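Local coordinates for QdtA (Thermoanaerobacterium thermosaccharolyticum, PDB 4ZU5), which is a small, nearly all-beta protein of the cupin clan with a WxcM-like domain, modelled with thymidine bound, at residues Leu89-Asp101 with Ile122-Phe136. Sequence-based numbering, arbitrary orientation.
Sequences LYIGPLVWREMFD and IRNYDFYIDEAKKRF. Unlike the reference sequence in segment 89-101: Leu94 (reference Phe), Val95 (reference Leu).
Trp96 meets Tyr125 edge to face: CD1 of Tyr125 stands over the indole, 3.6 Å from Trp96 CE2, and the planes of the indole six-membered ring and the phenol make 80°. Trp96 NE1 donates to Glu98 OE2, two residues along the same strand, at 2.9 Å and in the ring plane, which helps hold the indole's rotation; Glu98 OE1 is in turn paired with Arg70 of strand 67-73. Tyr128 completes the aromatic cluster. A chi1 of 165° sets its ring, CG opposite the backbone N, against Trp96 CB, which sits over one face, 4.0 Å from the Tyr128 ring centroid, in a CH-pi contact; the two rings themselves meet obliquely. The Tyr128 hydroxyl goes on to donate to Leu94 O at 2.8 Å, from above the carbonyl plane (46° out of it), and Phe136 CE2, at its ring edge, touches the same oxygen without a hydrogen bond. Leu94, in the turn between strands, splits its branches: CD2 touches Ile122 CD1 at 3.9 Å, while CD1 lies over a face of the Arg135 guanidinium, 4.0 Å from Arg135 NH2. Asn124 caps the helix start, its OD1 accepting from Phe127 N at 2.9 Å. Helix 125-136 thus packs across the turn joining strands 87-91 and 96-100, which belong to different sheets of the cupin fold; strand 47-53 adds Tyr50 against Trp96 and Ser52 against Tyr128, and strand 67-73 sets Lys72 against Tyr125.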
ATOM      1  N   LEU A  89      -4.181  -4.010 -10.798  1.00 27.58           N
ATOM      2  CA  LEU A  89      -3.717  -4.770 -11.960  1.00 28.76           C
ATOM      3  C   LEU A  89      -2.952  -5.961 -11.427  1.00 26.43           C
ATOM      4  O   LEU A  89      -1.828  -5.850 -10.930  1.00 24.71           O
ATOM      5  CB  LEU A  89      -2.870  -3.900 -12.892  1.00 30.51           C
ATOM      6  CG  LEU A  89      -2.289  -4.593 -14.129  1.00 30.17           C
ATOM      7  CD1 LEU A  89      -3.428  -4.881 -15.068  1.00 32.28           C
ATOM      8  CD2 LEU A  89      -1.288  -3.654 -14.766  1.00 32.16           C
ATOM      9  N   TYR A  90      -3.566  -7.121 -11.583  1.00 27.41           N
ATOM     10  CA  TYR A  90      -2.913  -8.384 -11.251  1.00 28.79           C
ATOM     11  C   TYR A  90      -2.026  -8.790 -12.381  1.00 28.54           C
ATOM     12  O   TYR A  90      -2.439  -8.822 -13.550  1.00 28.50           O
ATOM     13  CB  TYR A  90      -3.957  -9.485 -11.094  1.00 28.49           C
ATOM     14  CG  TYR A  90      -3.392 -10.893 -11.031  1.00 31.28           C
ATOM     15  CD1 TYR A  90      -2.663 -11.337  -9.946  1.00 31.29           C
ATOM     16  CD2 TYR A  90      -3.500 -11.746 -12.104  1.00 34.10           C
ATOM     17  CE1 TYR A  90      -2.048 -12.588  -9.965  1.00 30.66           C
ATOM     18  CE2 TYR A  90      -2.913 -12.997 -12.115  1.00 33.62           C
ATOM     19  CZ  TYR A  90      -2.209 -13.436 -11.025  1.00 31.80           C
ATOM     20  OH  TYR A  90      -1.648 -14.722 -11.089  1.00 33.14           O
ATOM     21  N   ILE A  91      -0.811  -9.154 -12.015  1.00 28.24           N
ATOM     22  CA  ILE A  91       0.157  -9.636 -12.983  1.00 29.99           C
ATOM     23  C   ILE A  91       0.773 -10.904 -12.472  1.00 28.42           C
ATOM     24  O   ILE A  91       1.494 -10.899 -11.507  1.00 30.98           O
ATOM     25  CB  ILE A  91       1.301  -8.626 -13.258  1.00 30.50           C
ATOM     26  CG1 ILE A  91       0.728  -7.297 -13.723  1.00 31.67           C
ATOM     27  CG2 ILE A  91       2.265  -9.181 -14.306  1.00 33.88           C
ATOM     28  CD1 ILE A  91       1.746  -6.170 -13.787  1.00 31.81           C
ATOM     29  N   GLY A  92       0.538 -11.981 -13.197  1.00 30.49           N
ATOM     30  CA  GLY A  92       1.116 -13.254 -12.910  1.00 32.07           C
ATOM     31  C   GLY A  92       2.478 -13.520 -13.525  1.00 33.49           C
ATOM     32  O   GLY A  92       3.147 -12.601 -13.938  1.00 30.66           O
ATOM     33  N   PRO A  93       2.940 -14.769 -13.448  1.00 38.98           N
ATOM     34  CA  PRO A  93       4.275 -15.149 -13.903  1.00 38.98           C
ATOM     35  C   PRO A  93       4.458 -14.950 -15.401  1.00 32.63           C
ATOM     36  O   PRO A  93       3.501 -15.085 -16.196  1.00 31.47           O
ATOM     37  CB  PRO A  93       4.333 -16.630 -13.565  1.00 42.03           C
ATOM     38  CG  PRO A  93       3.586 -16.674 -12.277  1.00 42.98           C
ATOM     39  CD  PRO A  93       2.368 -15.829 -12.596  1.00 43.62           C
ATOM     40  N   LEU A  94       5.664 -14.501 -15.703  1.00 33.30           N
ATOM     41  CA  LEU A  94       6.183 -14.448 -17.049  1.00 34.07           C
ATOM     42  C   LEU A  94       5.498 -13.440 -17.914  1.00 35.59           C
ATOM     43  O   LEU A  94       5.397 -13.594 -19.140  1.00 30.74           O
ATOM     44  CB  LEU A  94       6.084 -15.812 -17.698  1.00 33.54           C
ATOM     45  CG  LEU A  94       7.102 -16.795 -17.114  1.00 36.04           C
ATOM     46  CD1 LEU A  94       6.903 -18.115 -17.817  1.00 39.95           C
ATOM     47  CD2 LEU A  94       8.557 -16.365 -17.179  1.00 41.45           C
ATOM     48  N   VAL A  95       5.131 -12.339 -17.290  1.00 32.87           N
ATOM     49  CA  VAL A  95       4.699 -11.198 -18.029  1.00 31.44           C
ATOM     50  C   VAL A  95       5.767 -10.132 -17.835  1.00 33.54           C
ATOM     51  O   VAL A  95       6.181  -9.891 -16.720  1.00 31.50           O
ATOM     52  CB  VAL A  95       3.381 -10.684 -17.465  1.00 31.01           C
ATOM     53  CG1 VAL A  95       2.993  -9.367 -18.119  1.00 31.45           C
ATOM     54  CG2 VAL A  95       2.261 -11.715 -17.687  1.00 31.68           C
ATOM     55  N   TRP A  96       6.236  -9.517 -18.923  1.00 31.55           N
ATOM     56  CA  TRP A  96       7.253  -8.466 -18.845  1.00 32.10           C
ATOM     57  C   TRP A  96       6.539  -7.162 -18.651  1.00 33.82           C
ATOM     58  O   TRP A  96       5.542  -6.852 -19.331  1.00 35.30           O
ATOM     59  CB  TRP A  96       8.091  -8.437 -20.163  1.00 36.01           C
ATOM     60  CG  TRP A  96       9.198  -7.405 -20.254  1.00 32.68           C
ATOM     61  CD1 TRP A  96       9.088  -6.155 -20.754  1.00 35.00           C
ATOM     62  CD2 TRP A  96      10.567  -7.559 -19.894  1.00 32.66           C
ATOM     63  NE1 TRP A  96      10.299  -5.495 -20.698  1.00 34.86           N
ATOM     64  CE2 TRP A  96      11.227  -6.342 -20.190  1.00 32.58           C
ATOM     65  CE3 TRP A  96      11.295  -8.564 -19.293  1.00 34.98           C
ATOM     66  CZ2 TRP A  96      12.573  -6.125 -19.915  1.00 34.83           C
ATOM     67  CZ3 TRP A  96      12.644  -8.372 -19.080  1.00 35.31           C
ATOM     68  CH2 TRP A  96      13.261  -7.133 -19.359  1.00 35.58           C
ATOM     69  N   ARG A  97       7.075  -6.317 -17.787  1.00 35.34           N
ATOM     70  CA  ARG A  97       6.457  -5.013 -17.675  1.00 35.09           C
ATOM     71  C   ARG A  97       7.402  -3.844 -17.544  1.00 31.52           C
ATOM     72  O   ARG A  97       8.529  -3.982 -17.072  1.00 37.09           O
ATOM     73  CB  ARG A  97       5.394  -4.983 -16.584  1.00 37.48           C
ATOM     74  CG  ARG A  97       5.894  -4.639 -15.209  1.00 41.66           C
ATOM     75  CD  ARG A  97       6.952  -5.633 -14.797  1.00 46.15           C
ATOM     76  NE  ARG A  97       6.536  -7.037 -14.863  1.00 53.24           N
ATOM     77  CZ  ARG A  97       5.980  -7.697 -13.851  1.00 53.67           C
ATOM     78  NH1 ARG A  97       5.730  -7.054 -12.716  1.00 56.23           N
ATOM     79  NH2 ARG A  97       5.709  -8.993 -13.969  1.00 47.55           N
ATOM     80  N   GLU A  98       6.891  -2.717 -18.016  1.00 32.68           N
ATOM     81  CA  GLU A  98       7.509  -1.382 -17.893  1.00 31.93           C
ATOM     82  C   GLU A  98       6.439  -0.380 -17.484  1.00 34.94           C
ATOM     83  O   GLU A  98       5.247  -0.538 -17.762  1.00 38.45           O
ATOM     84  CB  GLU A  98       8.118  -1.007 -19.254  1.00 35.19           C
ATOM     85  CG  GLU A  98       9.171  -1.991 -19.727  1.00 34.07           C
ATOM     86  CD  GLU A  98       9.481  -1.902 -21.205  1.00 34.93           C
ATOM     87  OE1 GLU A  98       8.999  -0.940 -21.817  1.00 39.69           O
ATOM     88  OE2 GLU A  98      10.193  -2.793 -21.697  1.00 41.27           O
ATOM     89  N   MET A  99       6.848   0.668 -16.784  1.00 34.68           N
ATOM     90  CA  MET A  99       5.920   1.651 -16.314  1.00 35.81           C
ATOM     91  C   MET A  99       6.397   3.048 -16.711  1.00 32.59           C
ATOM     92  O   MET A  99       7.586   3.329 -16.638  1.00 37.87           O
ATOM     93  CB  MET A  99       5.840   1.583 -14.788  1.00 37.15           C
ATOM     94  CG  MET A  99       5.353   0.257 -14.211  1.00 38.63           C
ATOM     95  SD  MET A  99       6.678  -0.861 -13.831  1.00 51.39           S
ATOM     96  CE  MET A  99       7.004  -0.303 -12.162  1.00 50.77           C
ATOM     97  N   PHE A 100       5.475   3.903 -17.098  1.00 38.21           N
ATOM     98  CA  PHE A 100       5.847   5.203 -17.682  1.00 39.04           C
ATOM     99  C   PHE A 100       4.720   6.218 -17.617  1.00 40.16           C
ATOM    100  O   PHE A 100       3.592   5.893 -17.218  1.00 40.84           O
ATOM    101  CB  PHE A 100       6.387   4.969 -19.108  1.00 41.35           C
ATOM    102  CG  PHE A 100       5.323   4.584 -20.097  1.00 41.69           C
ATOM    103  CD1 PHE A 100       4.695   5.548 -20.876  1.00 43.79           C
ATOM    104  CD2 PHE A 100       4.927   3.271 -20.224  1.00 39.90           C
ATOM    105  CE1 PHE A 100       3.710   5.217 -21.794  1.00 42.57           C
ATOM    106  CE2 PHE A 100       3.939   2.927 -21.134  1.00 41.79           C
ATOM    107  CZ  PHE A 100       3.304   3.900 -21.887  1.00 40.59           C
ATOM    108  N   ASP A 101       5.002   7.475 -17.978  1.00 37.54           N
ATOM    109  CA  ASP A 101       4.034   8.536 -17.819  1.00 36.09           C
ATOM    110  C   ASP A 101       3.477   8.637 -16.408  1.00 33.46           C
ATOM    111  O   ASP A 101       2.266   8.763 -16.209  1.00 38.78           O
ATOM    112  CB  ASP A 101       2.851   8.378 -18.772  1.00 39.46           C
ATOM    113  CG  ASP A 101       3.188   8.796 -20.240  1.00 42.07           C
ATOM    114  OD1 ASP A 101       4.343   9.097 -20.582  1.00 40.76           O
ATOM    115  OD2 ASP A 101       2.273   8.675 -21.060  1.00 42.04           O
ATOM    116  N   ILE A 122      13.590 -11.725 -13.236  1.00 46.12           N
ATOM    117  CA  ILE A 122      14.172 -11.855 -14.562  1.00 44.30           C
ATOM    118  C   ILE A 122      14.425 -10.471 -15.141  1.00 42.26           C
ATOM    119  O   ILE A 122      13.486  -9.729 -15.456  1.00 43.98           O
ATOM    120  CB  ILE A 122      13.258 -12.577 -15.540  1.00 45.08           C
ATOM    121  CG1 ILE A 122      12.912 -13.981 -15.040  1.00 48.38           C
ATOM    122  CG2 ILE A 122      13.942 -12.663 -16.896  1.00 46.50           C
ATOM    123  CD1 ILE A 122      11.853 -14.652 -15.892  1.00 50.81           C
ATOM    124  N   ARG A 123      15.694 -10.110 -15.290  1.00 43.51           N
ATOM    125  CA  ARG A 123      16.045  -8.803 -15.840  1.00 44.15           C
ATOM    126  C   ARG A 123      16.600  -8.882 -17.267  1.00 41.30           C
ATOM    127  O   ARG A 123      16.672  -7.899 -17.962  1.00 37.50           O
ATOM    128  CB  ARG A 123      17.068  -8.117 -14.943  1.00 50.57           C
ATOM    129  CG  ARG A 123      16.422  -7.504 -13.719  1.00 59.52           C
ATOM    130  CD  ARG A 123      17.413  -7.274 -12.581  1.00 66.51           C
ATOM    131  NE  ARG A 123      16.702  -6.928 -11.351  1.00 75.06           N
ATOM    132  CZ  ARG A 123      15.916  -5.859 -11.217  1.00 80.93           C
ATOM    133  NH1 ARG A 123      15.751  -4.993 -12.218  1.00 85.96           N
ATOM    134  NH2 ARG A 123      15.288  -5.647 -10.071  1.00 82.15           N
ATOM    135  N   ASN A 124      16.994 -10.064 -17.692  1.00 44.96           N
ATOM    136  CA  ASN A 124      17.514 -10.224 -19.039  1.00 42.29           C
ATOM    137  C   ASN A 124      16.391 -10.454 -20.012  1.00 37.20           C
ATOM    138  O   ASN A 124      15.705 -11.467 -19.970  1.00 36.74           O
ATOM    139  CB  ASN A 124      18.492 -11.387 -19.095  1.00 46.20           C
ATOM    140  CG  ASN A 124      19.188 -11.476 -20.434  1.00 43.57           C
ATOM    141  OD1 ASN A 124      18.584 -11.809 -21.436  1.00 49.05           O
ATOM    142  ND2 ASN A 124      20.458 -11.136 -20.456  1.00 49.61           N
ATOM    143  N   TYR A 125      16.222  -9.518 -20.919  1.00 35.89           N
ATOM    144  CA  TYR A 125      15.124  -9.600 -21.847  1.00 35.02           C
ATOM    145  C   TYR A 125      15.200 -10.830 -22.724  1.00 37.71           C
ATOM    146  O   TYR A 125      14.173 -11.442 -22.993  1.00 36.02           O
ATOM    147  CB  TYR A 125      15.026  -8.324 -22.661  1.00 36.42           C
ATOM    148  CG  TYR A 125      13.825  -8.297 -23.560  1.00 35.75           C
ATOM    149  CD1 TYR A 125      12.548  -8.092 -23.048  1.00 36.66           C
ATOM    150  CD2 TYR A 125      13.938  -8.554 -24.917  1.00 35.40           C
ATOM    151  CE1 TYR A 125      11.429  -8.096 -23.867  1.00 32.58           C
ATOM    152  CE2 TYR A 125      12.845  -8.509 -25.754  1.00 32.99           C
ATOM    153  CZ  TYR A 125      11.585  -8.307 -25.246  1.00 37.77           C
ATOM    154  OH  TYR A 125      10.482  -8.359 -26.059  1.00 34.95           O
ATOM    155  N   ASP A 126      16.397 -11.243 -23.134  1.00 35.97           N
ATOM    156  CA  ASP A 126      16.496 -12.436 -24.009  1.00 38.21           C
ATOM    157  C   ASP A 126      16.140 -13.726 -23.270  1.00 37.72           C
ATOM    158  O   ASP A 126      15.517 -14.614 -23.821  1.00 37.18           O
ATOM    159  CB  ASP A 126      17.888 -12.597 -24.631  1.00 39.75           C
ATOM    160  CG  ASP A 126      18.232 -11.474 -25.597  1.00 39.53           C
ATOM    161  OD1 ASP A 126      17.362 -10.979 -26.339  1.00 36.95           O
ATOM    162  OD2 ASP A 126      19.398 -11.062 -25.588  1.00 43.05           O
ATOM    163  N   PHE A 127      16.530 -13.798 -22.013  1.00 38.93           N
ATOM    164  CA  PHE A 127      16.170 -14.932 -21.183  1.00 42.35           C
ATOM    165  C   PHE A 127      14.663 -14.926 -20.940  1.00 35.89           C
ATOM    166  O   PHE A 127      14.030 -15.963 -21.012  1.00 40.67           O
ATOM    167  CB  PHE A 127      16.924 -14.891 -19.849  1.00 46.90           C
ATOM    168  CG  PHE A 127      16.636 -16.091 -18.962  1.00 53.83           C
ATOM    169  CD1 PHE A 127      16.969 -17.380 -19.388  1.00 52.40           C
ATOM    170  CD2 PHE A 127      15.977 -15.949 -17.732  1.00 53.56           C
ATOM    171  CE1 PHE A 127      16.664 -18.494 -18.611  1.00 53.68           C
ATOM    172  CE2 PHE A 127      15.706 -17.057 -16.937  1.00 54.29           C
ATOM    173  CZ  PHE A 127      16.053 -18.332 -17.372  1.00 50.17           C
ATOM    174  N   TYR A 128      14.102 -13.760 -20.633  1.00 36.63           N
ATOM    175  CA  TYR A 128      12.675 -13.648 -20.456  1.00 37.40           C
ATOM    176  C   TYR A 128      12.001 -14.280 -21.661  1.00 39.85           C
ATOM    177  O   TYR A 128      11.205 -15.196 -21.540  1.00 34.97           O
ATOM    178  CB  TYR A 128      12.191 -12.198 -20.306  1.00 37.69           C
ATOM    179  CG  TYR A 128      10.718 -12.111 -20.496  1.00 37.40           C
ATOM    180  CD1 TYR A 128       9.857 -12.626 -19.541  1.00 37.03           C
ATOM    181  CD2 TYR A 128      10.176 -11.667 -21.677  1.00 38.58           C
ATOM    182  CE1 TYR A 128       8.505 -12.694 -19.771  1.00 37.35           C
ATOM    183  CE2 TYR A 128       8.820 -11.717 -21.906  1.00 41.62           C
ATOM    184  CZ  TYR A 128       7.977 -12.214 -20.932  1.00 39.02           C
ATOM    185  OH  TYR A 128       6.634 -12.273 -21.220  1.00 39.14           O
ATOM    186  N   ILE A 129      12.321 -13.769 -22.845  1.00 38.40           N
ATOM    187  CA  ILE A 129      11.658 -14.209 -24.064  1.00 37.54           C
ATOM    188  C   ILE A 129      11.785 -15.697 -24.296  1.00 36.25           C
ATOM    189  O   ILE A 129      10.830 -16.323 -24.721  1.00 40.12           O
ATOM    190  CB  ILE A 129      12.213 -13.464 -25.308  1.00 40.07           C
ATOM    191  CG1 ILE A 129      11.862 -11.972 -25.237  1.00 38.72           C
ATOM    192  CG2 ILE A 129      11.649 -14.040 -26.601  1.00 42.85           C
ATOM    193  CD1 ILE A 129      10.381 -11.672 -25.404  1.00 44.57           C
ATOM    194  N   ASP A 130      12.961 -16.250 -24.068  1.00 37.06           N
ATOM    195  CA  ASP A 130      13.133 -17.675 -24.213  1.00 41.62           C
ATOM    196  C   ASP A 130      12.173 -18.400 -23.296  1.00 42.80           C
ATOM    197  O   ASP A 130      11.473 -19.281 -23.754  1.00 41.57           O
ATOM    198  CB  ASP A 130      14.550 -18.107 -23.865  1.00 47.33           C
ATOM    199  CG  ASP A 130      15.512 -17.885 -25.030  1.00 58.40           C
ATOM    200  OD1 ASP A 130      15.069 -17.808 -26.205  1.00 61.50           O
ATOM    201  OD2 ASP A 130      16.716 -17.776 -24.741  1.00 60.17           O
ATOM    202  N   GLU A 131      12.224 -18.093 -22.002  1.00 41.34           N
ATOM    203  CA  GLU A 131      11.317 -18.756 -21.031  1.00 46.41           C
ATOM    204  C   GLU A 131       9.845 -18.552 -21.408  1.00 44.07           C
ATOM    205  O   GLU A 131       9.032 -19.465 -21.349  1.00 41.09           O
ATOM    206  CB  GLU A 131      11.527 -18.212 -19.613  1.00 48.29           C
ATOM    207  CG  GLU A 131      12.857 -18.524 -18.953  1.00 56.61           C
ATOM    208  CD  GLU A 131      13.260 -19.981 -19.102  1.00 64.81           C
ATOM    209  OE1 GLU A 131      12.925 -20.748 -18.174  1.00 68.36           O
ATOM    210  OE2 GLU A 131      13.864 -20.354 -20.150  1.00 66.42           O
ATOM    211  N   ALA A 132       9.478 -17.337 -21.779  1.00 38.40           N
ATOM    212  CA  ALA A 132       8.087 -17.063 -22.068  1.00 36.96           C
ATOM    213  C   ALA A 132       7.613 -17.718 -23.350  1.00 39.04           C
ATOM    214  O   ALA A 132       6.452 -18.094 -23.471  1.00 37.51           O
ATOM    215  CB  ALA A 132       7.864 -15.557 -22.129  1.00 40.04           C
ATOM    216  N   LYS A 133       8.476 -17.848 -24.348  1.00 38.50           N
ATOM    217  CA  LYS A 133       8.073 -18.570 -25.554  1.00 42.13           C
ATOM    218  C   LYS A 133       7.733 -20.025 -25.245  1.00 38.91           C
ATOM    219  O   LYS A 133       6.807 -20.566 -25.824  1.00 47.75           O
ATOM    220  CB  LYS A 133       9.139 -18.491 -26.665  1.00 45.33           C
ATOM    221  CG  LYS A 133       8.980 -17.276 -27.574  1.00 46.01           C
ATOM    222  CD  LYS A 133      10.251 -16.954 -28.341  1.00 52.28           C
ATOM    223  CE  LYS A 133      10.062 -15.953 -29.476  1.00 53.67           C
ATOM    224  NZ  LYS A 133      11.428 -15.549 -29.984  1.00 53.46           N
ATOM    225  N   LYS A 134       8.483 -20.674 -24.381  1.00 41.78           N
ATOM    226  CA  LYS A 134       8.107 -22.026 -23.958  1.00 46.23           C
ATOM    227  C   LYS A 134       6.725 -22.126 -23.305  1.00 49.41           C
ATOM    228  O   LYS A 134       6.027 -23.132 -23.473  1.00 46.69           O
ATOM    229  CB  LYS A 134       9.107 -22.580 -22.952  1.00 50.94           C
ATOM    230  CG  LYS A 134      10.521 -22.769 -23.475  1.00 58.32           C
ATOM    231  CD  LYS A 134      11.386 -23.323 -22.354  1.00 59.70           C
ATOM    232  CE  LYS A 134      12.858 -22.986 -22.525  1.00 65.09           C
ATOM    233  NZ  LYS A 134      13.607 -23.379 -21.304  1.00 66.15           N
ATOM    234  N   ARG A 135       6.342 -21.133 -22.512  1.00 46.71           N
ATOM    235  CA  ARG A 135       4.998 -21.131 -21.900  1.00 45.63           C
ATOM    236  C   ARG A 135       3.865 -20.838 -22.891  1.00 45.41           C
ATOM    237  O   ARG A 135       2.845 -21.514 -22.895  1.00 39.50           O
ATOM    238  CB  ARG A 135       4.964 -20.088 -20.766  1.00 50.55           C
ATOM    239  CG  ARG A 135       3.614 -19.874 -20.102  1.00 50.51           C
ATOM    240  CD  ARG A 135       3.193 -21.163 -19.439  1.00 54.02           C
ATOM    241  NE  ARG A 135       4.278 -21.547 -18.559  1.00 56.71           N
ATOM    242  CZ  ARG A 135       4.314 -21.303 -17.259  1.00 62.10           C
ATOM    243  NH1 ARG A 135       3.275 -20.764 -16.621  1.00 60.62           N
ATOM    244  NH2 ARG A 135       5.394 -21.658 -16.591  1.00 62.68           N
ATOM    245  N   PHE A 136       4.025 -19.785 -23.697  1.00 40.71           N
ATOM    246  CA  PHE A 136       2.925 -19.212 -24.434  1.00 39.05           C
ATOM    247  C   PHE A 136       2.821 -19.705 -25.874  1.00 44.21           C
ATOM    248  O   PHE A 136       1.728 -19.840 -26.387  1.00 50.53           O
ATOM    249  CB  PHE A 136       3.034 -17.693 -24.440  1.00 39.30           C
ATOM    250  CG  PHE A 136       2.931 -17.083 -23.079  1.00 37.70           C
ATOM    251  CD1 PHE A 136       1.695 -16.960 -22.460  1.00 38.83           C
ATOM    252  CD2 PHE A 136       4.048 -16.630 -22.406  1.00 37.36           C
ATOM    253  CE1 PHE A 136       1.583 -16.381 -21.205  1.00 38.40           C
ATOM    254  CE2 PHE A 136       3.947 -16.032 -21.154  1.00 40.43           C
ATOM    255  CZ  PHE A 136       2.703 -15.882 -20.555  1.00 38.86           C
TER